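Local structure of N-formylglutamate amidohydrolase (Ralstonia eutropha, 2Q7S) at residues T35-F41 and T76-Y81; F41-V45 and P126-R130; M174-A178 and L190-V194; V194-G200 and N225-G230. The protein binds a zinc ion and is probably a metal-dependent hydrolase of the N-formylglutamate amidohydrolase family. All coordinates share one frame. Where two conformers were deposited one is given. Residues are numbered along the deposited sequence.

Contact 1 (T35-F41 and T76-Y81)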
loop_
_atom_site.group_PDB
_atom_site.type_symbol
_atom_site.label_atom_id
_atom_site.label_comp_id
_atom_site.label_asym_id
_atom_site.label_seq_id
_atom_site.Cartn_x
_atom_site.Cartn_y
_atom_site.Cartn_z
ATOM N N THR A 35 11.247 5.449 -3.034
ATOM C CA THR A 35 12.673 5.088 -3.032
ATOM C C THR A 35 13.614 6.295 -2.832
ATOM O O THR A 35 14.830 6.156 -2.959
ATOM C CB THR A 35 13.073 4.472 -4.352
ATOM O OG1 THR A 35 12.783 5.418 -5.380
ATOM C CG2 THR A 35 12.321 3.144 -4.613
ATOM N N PHE A 36 13.062 7.463 -2.500
ATOM C CA PHE A 36 13.873 8.668 -2.244
ATOM C C PHE A 36 14.100 8.811 -0.741
ATOM O O PHE A 36 13.221 9.268 -0.035
ATOM C CB PHE A 36 13.210 9.936 -2.814
ATOM C CG PHE A 36 12.997 9.906 -4.320
ATOM C CD1 PHE A 36 11.835 9.395 -4.870
ATOM C CD2 PHE A 36 13.975 10.399 -5.177
ATOM C CE1 PHE A 36 11.634 9.370 -6.258
ATOM C CE2 PHE A 36 13.789 10.385 -6.584
ATOM C CZ PHE A 36 12.628 9.877 -7.123
ATOM N N TYR A 37 15.291 8.430 -0.287
ATOM C CA TYR A 37 15.663 8.402 1.136
ATOM C C TYR A 37 16.092 9.818 1.631
ATOM O O TYR A 37 17.023 10.419 1.075
ATOM C CB TYR A 37 16.756 7.294 1.385
ATOM C CG TYR A 37 16.169 5.888 1.207
ATOM C CD1 TYR A 37 15.820 5.415 -0.071
ATOM C CD2 TYR A 37 15.874 5.077 2.307
ATOM C CE1 TYR A 37 15.213 4.151 -0.253
ATOM C CE2 TYR A 37 15.277 3.807 2.140
ATOM C CZ TYR A 37 14.936 3.361 0.852
ATOM O OH TYR A 37 14.328 2.128 0.655
ATOM N N PRO A 38 15.368 10.374 2.621
ATOM C CA PRO A 38 15.747 11.639 3.254
ATOM C C PRO A 38 17.151 11.678 3.878
ATOM O O PRO A 38 17.570 10.724 4.527
ATOM C CB PRO A 38 14.685 11.814 4.334
ATOM C CG PRO A 38 13.531 11.103 3.822
ATOM C CD PRO A 38 14.095 9.894 3.177
ATOM N N ALA A 39 17.835 12.804 3.697
ATOM C CA ALA A 39 19.170 13.009 4.250
ATOM C C ALA A 39 19.174 12.830 5.769
ATOM O O ALA A 39 20.158 12.388 6.346
ATOM C CB ALA A 39 19.700 14.404 3.853
ATOM N N ASP A 40 18.066 13.152 6.423
ATOM C CA ASP A 40 18.025 13.145 7.902
ATOM C C ASP A 40 17.627 11.796 8.520
ATOM O O ASP A 40 17.325 11.713 9.717
ATOM C CB ASP A 40 17.116 14.263 8.422
ATOM C CG ASP A 40 15.671 14.130 7.935
ATOM O OD1 ASP A 40 15.248 13.023 7.538
ATOM O OD2 ASP A 40 14.962 15.153 7.943
ATOM N N PHE A 41 17.657 10.743 7.711
ATOM C CA PHE A 41 17.355 9.392 8.183
ATOM C C PHE A 41 18.145 9.077 9.455
ATOM O O PHE A 41 17.575 8.677 10.461
ATOM C CB PHE A 41 17.664 8.363 7.065
ATOM C CG PHE A 41 16.757 7.159 7.064
ATOM C CD1 PHE A 41 16.468 6.478 8.237
ATOM C CD2 PHE A 41 16.184 6.716 5.880
ATOM C CE1 PHE A 41 15.663 5.380 8.237
ATOM C CE2 PHE A 41 15.354 5.607 5.870
ATOM C CZ PHE A 41 15.101 4.936 7.055
ATOM N N THR A 76 6.766 9.072 -2.319
ATOM C CA THR A 76 8.124 9.171 -2.875
ATOM C C THR A 76 9.169 8.887 -1.772
ATOM O O THR A 76 10.312 8.536 -2.050
ATOM C CB THR A 76 8.419 10.554 -3.535
ATOM O OG1 THR A 76 8.134 11.572 -2.604
ATOM C CG2 THR A 76 7.583 10.823 -4.799
ATOM N N PHE A 77 8.748 9.024 -0.522
ATOM C CA PHE A 77 9.591 8.709 0.617
ATOM C C PHE A 77 9.488 7.228 0.921
ATOM O O PHE A 77 8.466 6.608 0.594
ATOM C CB PHE A 77 9.197 9.512 1.839
ATOM C CG PHE A 77 7.764 9.407 2.193
ATOM C CD1 PHE A 77 6.829 10.273 1.587
ATOM C CD2 PHE A 77 7.316 8.459 3.112
ATOM C CE1 PHE A 77 5.528 10.172 1.823
ATOM C CE2 PHE A 77 5.966 8.389 3.383
ATOM C CZ PHE A 77 5.080 9.245 2.769
ATOM N N PRO A 78 10.498 6.673 1.614
ATOM C CA PRO A 78 10.460 5.252 1.886
ATOM C C PRO A 78 9.590 4.923 3.088
ATOM O O PRO A 78 9.579 5.658 4.098
ATOM C CB PRO A 78 11.936 4.887 2.120
ATOM C CG PRO A 78 12.720 6.215 2.042
ATOM C CD PRO A 78 11.711 7.292 2.192
ATOM N N ARG A 79 8.867 3.809 2.991
ATOM C CA ARG A 79 8.024 3.369 4.087
ATOM C C ARG A 79 8.793 3.018 5.354
ATOM O O ARG A 79 8.186 3.046 6.434
ATOM C CB ARG A 79 7.124 2.204 3.667
ATOM C CG ARG A 79 7.806 0.925 3.410
ATOM C CD ARG A 79 7.874 0.050 4.626
ATOM N NE ARG A 79 6.626 -0.562 5.050
ATOM C CZ ARG A 79 6.182 -1.776 4.727
ATOM N NH1 ARG A 79 6.842 -2.557 3.891
ATOM N NH2 ARG A 79 5.048 -2.210 5.248
ATOM N N VAL A 80 10.083 2.632 5.200
ATOM C CA VAL A 80 10.979 2.370 6.324
ATOM C C VAL A 80 11.394 3.657 7.047
ATOM O O VAL A 80 11.951 3.603 8.150
ATOM C CB VAL A 80 12.251 1.607 5.884
ATOM C CG1 VAL A 80 13.196 1.441 7.058
ATOM C CG2 VAL A 80 11.872 0.245 5.286
ATOM N N TYR A 81 11.138 4.803 6.420
ATOM C CA TYR A 81 11.331 6.123 7.036
ATOM C C TYR A 81 10.093 6.558 7.806
ATOM O O TYR A 81 10.152 6.904 9.003
ATOM C CB TYR A 81 11.673 7.129 5.967
ATOM C CG TYR A 81 11.968 8.535 6.437
ATOM C CD1 TYR A 81 13.173 8.846 7.078
ATOM C CD2 TYR A 81 11.067 9.569 6.197
ATOM C CE1 TYR A 81 13.472 10.148 7.458
ATOM C CE2 TYR A 81 11.345 10.870 6.621
ATOM C CZ TYR A 81 12.553 11.160 7.216
ATOM O OH TYR A 81 12.846 12.451 7.600
HETATM O O HOH W 1 11.325 1.617 2.323
#

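Contact 2 (F41-V45 and P126-R130)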
loop_
_atom_site.group_PDB
_atom_site.type_symbol
_atom_site.label_atom_id
_atom_site.label_comp_id
_atom_site.label_asym_id
_atom_site.label_seq_id
_atom_site.Cartn_x
_atom_site.Cartn_y
_atom_site.Cartn_z
ATOM N N PHE A 41 17.657 10.743 7.711
ATOM C CA PHE A 41 17.355 9.392 8.183
ATOM C C PHE A 41 18.145 9.077 9.455
ATOM O O PHE A 41 17.575 8.677 10.461
ATOM C CB PHE A 41 17.664 8.363 7.065
ATOM C CG PHE A 41 16.757 7.159 7.064
ATOM C CD1 PHE A 41 16.468 6.478 8.237
ATOM C CD2 PHE A 41 16.184 6.716 5.880
ATOM C CE1 PHE A 41 15.663 5.380 8.237
ATOM C CE2 PHE A 41 15.354 5.607 5.870
ATOM C CZ PHE A 41 15.101 4.936 7.055
ATOM N N GLY A 42 19.465 9.270 9.416
ATOM C CA GLY A 42 20.316 8.993 10.580
ATOM C C GLY A 42 20.312 7.534 11.037
ATOM O O GLY A 42 20.340 7.249 12.241
ATOM N N ALA A 43 20.267 6.618 10.068
ATOM C CA ALA A 43 20.301 5.185 10.334
ATOM C C ALA A 43 21.758 4.745 10.472
ATOM O O ALA A 43 22.661 5.426 9.977
ATOM C CB ALA A 43 19.646 4.447 9.203
ATOM N N VAL A 44 21.993 3.627 11.158
ATOM C CA VAL A 44 23.334 3.007 11.178
ATOM C C VAL A 44 23.462 1.842 10.170
ATOM O O VAL A 44 24.543 1.285 9.990
ATOM C CB VAL A 44 23.729 2.540 12.597
ATOM C CG1 VAL A 44 23.756 3.730 13.550
ATOM C CG2 VAL A 44 22.777 1.458 13.096
ATOM N N VAL A 45 22.361 1.495 9.507
ATOM C CA VAL A 45 22.322 0.370 8.566
ATOM C C VAL A 45 22.413 0.892 7.121
ATOM O O VAL A 45 21.919 1.979 6.809
ATOM C CB VAL A 45 21.048 -0.495 8.794
ATOM C CG1 VAL A 45 19.785 0.350 8.650
ATOM C CG2 VAL A 45 21.000 -1.678 7.857
ATOM N N PRO A 126 18.322 -4.177 13.496
ATOM C CA PRO A 126 18.289 -2.774 13.942
ATOM C C PRO A 126 18.525 -1.778 12.802
ATOM O O PRO A 126 19.351 -2.054 11.918
ATOM C CB PRO A 126 19.405 -2.677 15.004
ATOM C CG PRO A 126 19.746 -4.095 15.393
ATOM C CD PRO A 126 19.338 -4.985 14.218
ATOM N N ILE A 127 17.791 -0.644 12.836
ATOM C CA ILE A 127 17.986 0.483 11.916
ATOM C C ILE A 127 18.838 1.637 12.521
ATOM O O ILE A 127 19.568 2.302 11.779
ATOM C CB ILE A 127 16.588 1.011 11.354
ATOM C CG1 ILE A 127 16.028 0.008 10.337
ATOM C CG2 ILE A 127 16.731 2.369 10.693
ATOM C CD1 ILE A 127 14.582 0.157 10.004
ATOM N N TYR A 128 18.758 1.885 13.838
ATOM C CA TYR A 128 19.434 3.049 14.464
ATOM C C TYR A 128 20.304 2.624 15.685
ATOM O O TYR A 128 20.089 1.558 16.276
ATOM C CB TYR A 128 18.424 4.113 14.948
ATOM C CG TYR A 128 17.363 4.533 13.952
ATOM C CD1 TYR A 128 17.636 5.488 12.984
ATOM C CD2 TYR A 128 16.082 3.983 13.992
ATOM C CE1 TYR A 128 16.682 5.875 12.069
ATOM C CE2 TYR A 128 15.109 4.364 13.074
ATOM C CZ TYR A 128 15.421 5.314 12.111
ATOM O OH TYR A 128 14.472 5.710 11.202
ATOM N N ASP A 129 21.243 3.475 16.083
ATOM C CA ASP A 129 22.083 3.170 17.262
ATOM C C ASP A 129 21.634 3.980 18.482
ATOM O O ASP A 129 22.391 4.160 19.464
ATOM C CB ASP A 129 23.568 3.374 16.940
ATOM C CG ASP A 129 23.982 4.853 16.831
ATOM O OD1 ASP A 129 23.129 5.745 16.616
ATOM O OD2 ASP A 129 25.206 5.103 16.957
ATOM N N ARG A 130 20.376 4.433 18.413
ATOM C CA ARG A 130 19.834 5.412 19.324
ATOM C C ARG A 130 18.303 5.411 19.216
ATOM O O ARG A 130 17.724 4.854 18.266
ATOM C CB ARG A 130 20.352 6.799 18.939
ATOM C CG ARG A 130 19.718 7.239 17.646
ATOM C CD ARG A 130 20.274 8.490 17.028
ATOM N NE ARG A 130 19.616 8.618 15.726
ATOM C CZ ARG A 130 18.392 9.115 15.560
ATOM N NH1 ARG A 130 17.707 9.569 16.611
ATOM N NH2 ARG A 130 17.854 9.178 14.336
#

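Contact 3 (M174-A178 and L190-V194)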
loop_
_atom_site.group_PDB
_atom_site.type_symbol
_atom_site.label_atom_id
_atom_site.label_comp_id
_atom_site.label_asym_id
_atom_site.label_seq_id
_atom_site.Cartn_x
_atom_site.Cartn_y
_atom_site.Cartn_z
HETATM N N MSE A 174 4.861 -8.070 -1.883
HETATM C CA MSE A 174 5.305 -8.809 -0.743
HETATM C C MSE A 174 6.438 -9.768 -1.144
HETATM O O MSE A 174 6.483 -10.267 -2.301
HETATM C CB MSE A 174 4.099 -9.558 -0.151
HETATM C CG MSE A 174 3.291 -10.302 -1.155
HETATM SE SE MSE A 174 1.867 -11.384 -0.375
HETATM C CE MSE A 174 1.607 -12.257 -2.075
ATOM N N PRO A 175 7.350 -10.053 -0.199
ATOM C CA PRO A 175 8.420 -10.997 -0.447
ATOM C C PRO A 175 7.943 -12.430 -0.447
ATOM O O PRO A 175 6.859 -12.751 0.075
ATOM C CB PRO A 175 9.381 -10.735 0.721
ATOM C CG PRO A 175 8.503 -10.261 1.787
ATOM C CD PRO A 175 7.433 -9.470 1.146
ATOM N N ASN A 176 8.749 -13.303 -1.032
ATOM C CA ASN A 176 8.360 -14.671 -1.178
ATOM C C ASN A 176 8.228 -15.355 0.185
ATOM O O ASN A 176 7.419 -16.261 0.390
ATOM C CB ASN A 176 9.370 -15.380 -2.073
ATOM C CG ASN A 176 8.715 -16.217 -3.149
ATOM O OD1 ASN A 176 7.586 -15.961 -3.551
ATOM N ND2 ASN A 176 9.420 -17.228 -3.615
ATOM N N ASN A 177 9.011 -14.881 1.139
ATOM C CA ASN A 177 8.963 -15.404 2.484
ATOM C C ASN A 177 8.098 -14.576 3.422
ATOM O O ASN A 177 8.374 -14.516 4.607
ATOM C CB ASN A 177 10.391 -15.594 3.027
ATOM C CG ASN A 177 11.134 -14.293 3.227
ATOM O OD1 ASN A 177 10.650 -13.222 2.885
ATOM N ND2 ASN A 177 12.321 -14.386 3.801
ATOM N N ALA A 178 7.037 -13.956 2.908
ATOM C CA ALA A 178 6.129 -13.178 3.762
ATOM C C ALA A 178 5.587 -13.963 4.978
ATOM O O ALA A 178 5.373 -13.371 6.034
ATOM C CB ALA A 178 5.009 -12.625 2.979
ATOM N N LEU A 190 2.265 -19.249 -0.373
ATOM C CA LEU A 190 1.898 -17.877 -0.589
ATOM C C LEU A 190 1.389 -17.685 -2.015
ATOM O O LEU A 190 2.014 -18.178 -2.952
ATOM C CB LEU A 190 3.135 -17.012 -0.376
ATOM C CG LEU A 190 2.855 -15.536 -0.379
ATOM C CD1 LEU A 190 1.925 -15.131 0.811
ATOM C CD2 LEU A 190 4.155 -14.763 -0.297
ATOM N N ALA A 191 0.246 -16.988 -2.162
ATOM C CA ALA A 191 -0.370 -16.794 -3.472
ATOM C C ALA A 191 0.400 -15.700 -4.220
ATOM O O ALA A 191 1.236 -14.960 -3.652
ATOM C CB ALA A 191 -1.833 -16.442 -3.328
ATOM N N ASP A 192 0.110 -15.599 -5.510
ATOM C CA ASP A 192 0.693 -14.577 -6.315
ATOM C C ASP A 192 0.081 -13.218 -5.962
ATOM O O ASP A 192 0.776 -12.209 -6.018
ATOM C CB ASP A 192 0.482 -14.880 -7.797
ATOM C CG ASP A 192 1.217 -16.102 -8.257
ATOM O OD1 ASP A 192 2.316 -16.332 -7.760
ATOM O OD2 ASP A 192 0.708 -16.796 -9.148
ATOM N N PHE A 193 -1.225 -13.215 -5.673
ATOM C CA PHE A 193 -2.011 -12.038 -5.241
ATOM C C PHE A 193 -2.689 -12.406 -3.952
ATOM O O PHE A 193 -3.267 -13.490 -3.857
ATOM C CB PHE A 193 -3.099 -11.699 -6.236
ATOM C CG PHE A 193 -2.593 -10.988 -7.447
ATOM C CD1 PHE A 193 -2.004 -11.685 -8.477
ATOM C CD2 PHE A 193 -2.662 -9.597 -7.530
ATOM C CE1 PHE A 193 -1.478 -11.020 -9.583
ATOM C CE2 PHE A 193 -2.170 -8.930 -8.678
ATOM C CZ PHE A 193 -1.587 -9.643 -9.670
ATOM N N VAL A 194 -2.607 -11.530 -2.961
ATOM C CA VAL A 194 -3.400 -11.615 -1.748
ATOM C C VAL A 194 -4.300 -10.389 -1.706
ATOM O O VAL A 194 -3.833 -9.246 -1.925
ATOM C CB VAL A 194 -2.531 -11.720 -0.430
ATOM C CG1 VAL A 194 -3.413 -11.809 0.833
ATOM C CG2 VAL A 194 -1.596 -12.939 -0.506
#

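Contact 4 (V194-G200 and N225-G230)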
loop_
_atom_site.group_PDB
_atom_site.type_symbol
_atom_site.label_atom_id
_atom_site.label_comp_id
_atom_site.label_asym_id
_atom_site.label_seq_id
_atom_site.Cartn_x
_atom_site.Cartn_y
_atom_site.Cartn_z
ATOM N N VAL A 194 -2.607 -11.530 -2.961
ATOM C CA VAL A 194 -3.400 -11.615 -1.748
ATOM C C VAL A 194 -4.300 -10.389 -1.706
ATOM O O VAL A 194 -3.833 -9.246 -1.925
ATOM C CB VAL A 194 -2.531 -11.720 -0.430
ATOM C CG1 VAL A 194 -3.413 -11.809 0.833
ATOM C CG2 VAL A 194 -1.596 -12.939 -0.506
ATOM N N LEU A 195 -5.580 -10.650 -1.463
ATOM C CA LEU A 195 -6.625 -9.611 -1.400
ATOM C C LEU A 195 -7.127 -9.522 0.044
ATOM O O LEU A 195 -7.645 -10.468 0.565
ATOM C CB LEU A 195 -7.782 -9.995 -2.323
ATOM C CG LEU A 195 -7.416 -10.231 -3.772
ATOM C CD1 LEU A 195 -8.668 -10.652 -4.602
ATOM C CD2 LEU A 195 -6.719 -9.006 -4.372
ATOM N N GLY A 196 -6.904 -8.384 0.692
ATOM C CA GLY A 196 -7.338 -8.165 2.060
ATOM C C GLY A 196 -8.512 -7.201 2.103
ATOM O O GLY A 196 -8.437 -6.087 1.602
ATOM N N ASP A 197 -9.598 -7.659 2.727
ATOM C CA ASP A 197 -10.785 -6.852 2.914
ATOM C C ASP A 197 -11.366 -7.100 4.324
ATOM O O ASP A 197 -12.581 -6.991 4.541
ATOM C CB ASP A 197 -11.761 -7.165 1.781
ATOM C CG ASP A 197 -12.289 -8.658 1.814
ATOM O OD1 ASP A 197 -11.930 -9.459 2.718
ATOM O OD2 ASP A 197 -13.133 -9.008 0.963
ATOM N N ARG A 198 -10.476 -7.430 5.271
ATOM C CA ARG A 198 -10.804 -7.632 6.700
ATOM C C ARG A 198 -11.913 -8.657 6.793
ATOM O O ARG A 198 -12.990 -8.365 7.263
ATOM C CB ARG A 198 -11.187 -6.291 7.395
ATOM C CG ARG A 198 -10.171 -5.173 7.146
ATOM C CD ARG A 198 -8.993 -5.248 8.050
ATOM N NE ARG A 198 -9.413 -4.897 9.389
ATOM C CZ ARG A 198 -8.655 -4.361 10.329
ATOM N NH1 ARG A 198 -7.361 -4.104 10.143
ATOM N NH2 ARG A 198 -9.217 -4.085 11.491
ATOM N N ASP A 199 -11.618 -9.843 6.258
ATOM C CA ASP A 199 -12.540 -10.985 6.130
ATOM C C ASP A 199 -13.914 -10.660 5.559
ATOM O O ASP A 199 -14.942 -11.066 6.102
ATOM C CB ASP A 199 -12.678 -11.692 7.466
ATOM C CG ASP A 199 -11.353 -12.219 7.991
ATOM O OD1 ASP A 199 -10.608 -12.865 7.203
ATOM O OD2 ASP A 199 -11.089 -12.020 9.214
ATOM N N GLY A 200 -13.916 -9.946 4.442
ATOM C CA GLY A 200 -15.132 -9.703 3.713
ATOM C C GLY A 200 -15.980 -8.543 4.185
ATOM O O GLY A 200 -17.177 -8.544 3.918
ATOM N N ASN A 225 -7.332 -12.745 2.304
ATOM C CA ASN A 225 -7.134 -12.612 3.770
ATOM C C ASN A 225 -6.124 -13.568 4.386
ATOM O O ASN A 225 -6.230 -13.944 5.565
ATOM C CB ASN A 225 -8.490 -12.660 4.475
ATOM C CG ASN A 225 -9.386 -11.512 4.027
ATOM O OD1 ASN A 225 -9.083 -10.365 4.299
ATOM N ND2 ASN A 225 -10.435 -11.813 3.272
ATOM N N ASP A 226 -5.095 -13.875 3.607
ATOM C CA ASP A 226 -4.109 -14.916 3.929
ATOM C C ASP A 226 -2.767 -14.611 3.214
ATOM O O ASP A 226 -2.651 -14.825 1.999
ATOM C CB ASP A 226 -4.649 -16.259 3.477
ATOM C CG ASP A 226 -3.767 -17.425 3.892
ATOM O OD1 ASP A 226 -2.721 -17.187 4.539
ATOM O OD2 ASP A 226 -4.129 -18.587 3.586
ATOM N N PRO A 227 -1.764 -14.085 3.950
ATOM C CA PRO A 227 -1.722 -13.728 5.371
ATOM C C PRO A 227 -2.136 -12.269 5.660
ATOM O O PRO A 227 -2.172 -11.895 6.816
ATOM C CB PRO A 227 -0.251 -13.933 5.731
ATOM C CG PRO A 227 0.466 -13.551 4.438
ATOM C CD PRO A 227 -0.465 -13.810 3.304
ATOM N N TYR A 228 -2.488 -11.500 4.628
ATOM C CA TYR A 228 -2.802 -10.083 4.756
ATOM C C TYR A 228 -4.283 -9.781 4.623
ATOM O O TYR A 228 -4.846 -9.865 3.520
ATOM C CB TYR A 228 -2.091 -9.286 3.675
ATOM C CG TYR A 228 -0.600 -9.377 3.749
ATOM C CD1 TYR A 228 0.098 -8.683 4.699
ATOM C CD2 TYR A 228 0.111 -10.159 2.856
ATOM C CE1 TYR A 228 1.462 -8.756 4.757
ATOM C CE2 TYR A 228 1.481 -10.233 2.912
ATOM C CZ TYR A 228 2.148 -9.540 3.866
ATOM O OH TYR A 228 3.527 -9.604 3.917
ATOM N N LYS A 229 -4.882 -9.368 5.743
ATOM C CA LYS A 229 -6.304 -9.042 5.826
ATOM C C LYS A 229 -6.604 -7.567 5.624
ATOM O O LYS A 229 -7.763 -7.209 5.498
ATOM C CB LYS A 229 -6.919 -9.517 7.181
ATOM C CG LYS A 229 -6.649 -10.951 7.532
ATOM C CD LYS A 229 -7.327 -11.395 8.835
ATOM C CE LYS A 229 -7.632 -12.891 8.791
ATOM N NZ LYS A 229 -8.556 -13.349 9.894
ATOM N N GLY A 230 -5.595 -6.705 5.535
ATOM C CA GLY A 230 -5.841 -5.256 5.314
ATOM C C GLY A 230 -5.347 -4.464 6.529
ATOM O O GLY A 230 -5.655 -4.946 7.662
#

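Contact 1 (T35-F41 and T76-Y81)
Pro78 points CG at the face of the Tyr37 ring, 3.4 Å from its centroid and 13° off the normal, a CH-pi contact. It belongs to a loop-to-loop contact between the chain that follows strand 26-30 and the chain that follows strand 71-75, neighbouring parallel strands of the central mixed sheet of this zinc-binding protein, probably a hydrolase. A second CH-pi contact runs the other way: CG of Pro38 stands 3.5 Å from the centroid of the Tyr81 ring. The compact, rigid, apolar proline rings suit these places, since they cover aromatic faces without bringing in polar groups, and CD of Pro38 also meets CD of Pro78 at 3.7 Å. Farther along, the edge of Tyr81 points at the face of Phe41, a T-shaped pair with centroids 5.3 Å apart and planes at 68°. Phe41 CZ also reaches Val80 CG1 at 4.0 Å, and the Val80 side chain is about 10 Å from the zinc ion. Backbone pairing is slight: Phe36 N donates to Thr76 O at 3.0 Å, just past the end of strand 71-75. The phenol of Tyr37 is held mainly by Glu54, and Arg140 adds a cation-pi contact to Tyr81. Tyrosine suits position 81 for its hydroxyl as well as its ring, because Tyr81 OH donates a very short hydrogen bond of 2.5 Å to OD1 of Asp40.

Contact 2 (F41-V45 and P126-R130)
This is a surface contact between two irregular loops, one leading into helix 47-50 and the other into the short strand 132-133, and it lies away from the zinc site. Its single direct hydrogen bond is between backbones: Val44 N donates to Ile127 O at 2.8 Å. Around that bond the chains pack closely, with CA of Ala43 3.3 Å from Ile127 O; the small alanine side chain permits the approach and still touches Ile127, CB to CG2 at 3.9 Å. On the inner side, Phe41 CE1 meets Ile127 CG2 at 4.0 Å and Tyr128 CZ at 3.9 Å, while Leu50 of helix 47-50 touches both Phe41 and Ile127. Gly42 turns the chain with positive phi, a conformation easiest for glycine. Outward, Val44 CG1 rests on Asp129 CB at 3.4 Å. The polar ends of Tyr128 and Arg130 are bound by Arg140 and Glu136, so adhesion between these loops depends chiefly on apolar packing and one main-chain bond.

Contact 3 (M174-A178 and L190-V194)
Met174, present as selenomethionine, ends strand 166-174 two residues after the zinc ligand His172, its side chain about 7 Å from the metal, and supplies most of what its segment buries here. That side chain extends across to segment 190-194, where CE of Met174 lies 3.9 Å from Leu190 CG, 3.6 Å from Val194 CG2 and 3.2 Å from the carbonyl oxygen of Ala191. An unbranched apolar chain suits reaching several partners from one strand end. Pro175 then begins a type I beta turn that runs to Ala178, closed by Ala178 N donating to Pro175 O at 3.1 Å. Leu190 packs against the turn, its CD2 3.4 Å from Pro175 O and 3.7 Å from Asn176 O. Asn176 directs its amide oxygen to Arg252, which also forms a salt bridge with Asp192 and so ties both segments to strand 244-252. Asn177 occupies the N-cap position of the next helix without a side-chain capping bond, and Ala178, small enough to sit close, places CB 4.0 Å from Leu190 CD2. The contact joins the end of strand 166-174 and the start of helix 178-181 to the approach to strand 193-196, with strand 244-252 lying between the two strands.

Contact 4 (V194-G200 and N225-G230)
A cis peptide bond before Pro227 bends segment 225-230, which curls back over strand 193-196 and its exit loop. Asn225 fastens the start of this bend with both ends of its amide: OD1 of Asn225 accepts from Asp197 N at 3.2 Å, while ND2 of Asn225 donates to Asp197 OD1 at 2.8 Å. Its backbone N also donates to Leu195 O at 2.9 Å. Asp197 OD1 has a second task, accepting from Gly200 N at 2.7 Å in an Asx motif. Glycine is required at 196, for a CB there would clash with Tyr228 O and Lys229 C; the CA atoms of Gly196 and Lys229 are only 4.0 Å apart. Beyond it, Arg198 N donates to Lys229 O at 2.7 Å and Arg198 NH1 to Gly230 O at 3.1 Å, and at the exposed surface Lys229 NZ forms a salt bridge with Asp199 OD2 at 2.9 Å. Val194 supplies apolar packing, with CG1 4.0 Å from Tyr228 CB; the Tyr228 side chain lies about 7 Å from the zinc ion. Strand 193-196 runs between strands 244-252 and 222-224, Leu195 turns to helix 205-217, and Tyr228 touches Met174 of strand 166-174.

How the contacts relate
The four contacts form two pairs. Contacts 1 and 2 share Phe41, and their segments alternate along the chain; Val80 CG1 of the first meets Ile127 CD1 of the second at 3.5 Å. Contacts 3 and 4 share Val194 and strand 193-196, and they touch where Met174 SE lies 3.5 Å from Tyr228 CE2 and Leu190 CD1 3.7 Å from Pro227 CD. The zinc ion, bound by His32, Asp55 and His172, lies about 7 Å from the side chains of Met174 and Tyr228 and about 10 Å from that of Val80. Contacts 1 and 4, with centres about 27 Å apart, lie on opposite sides of the chain's centre; contact 2 is remote from the metal.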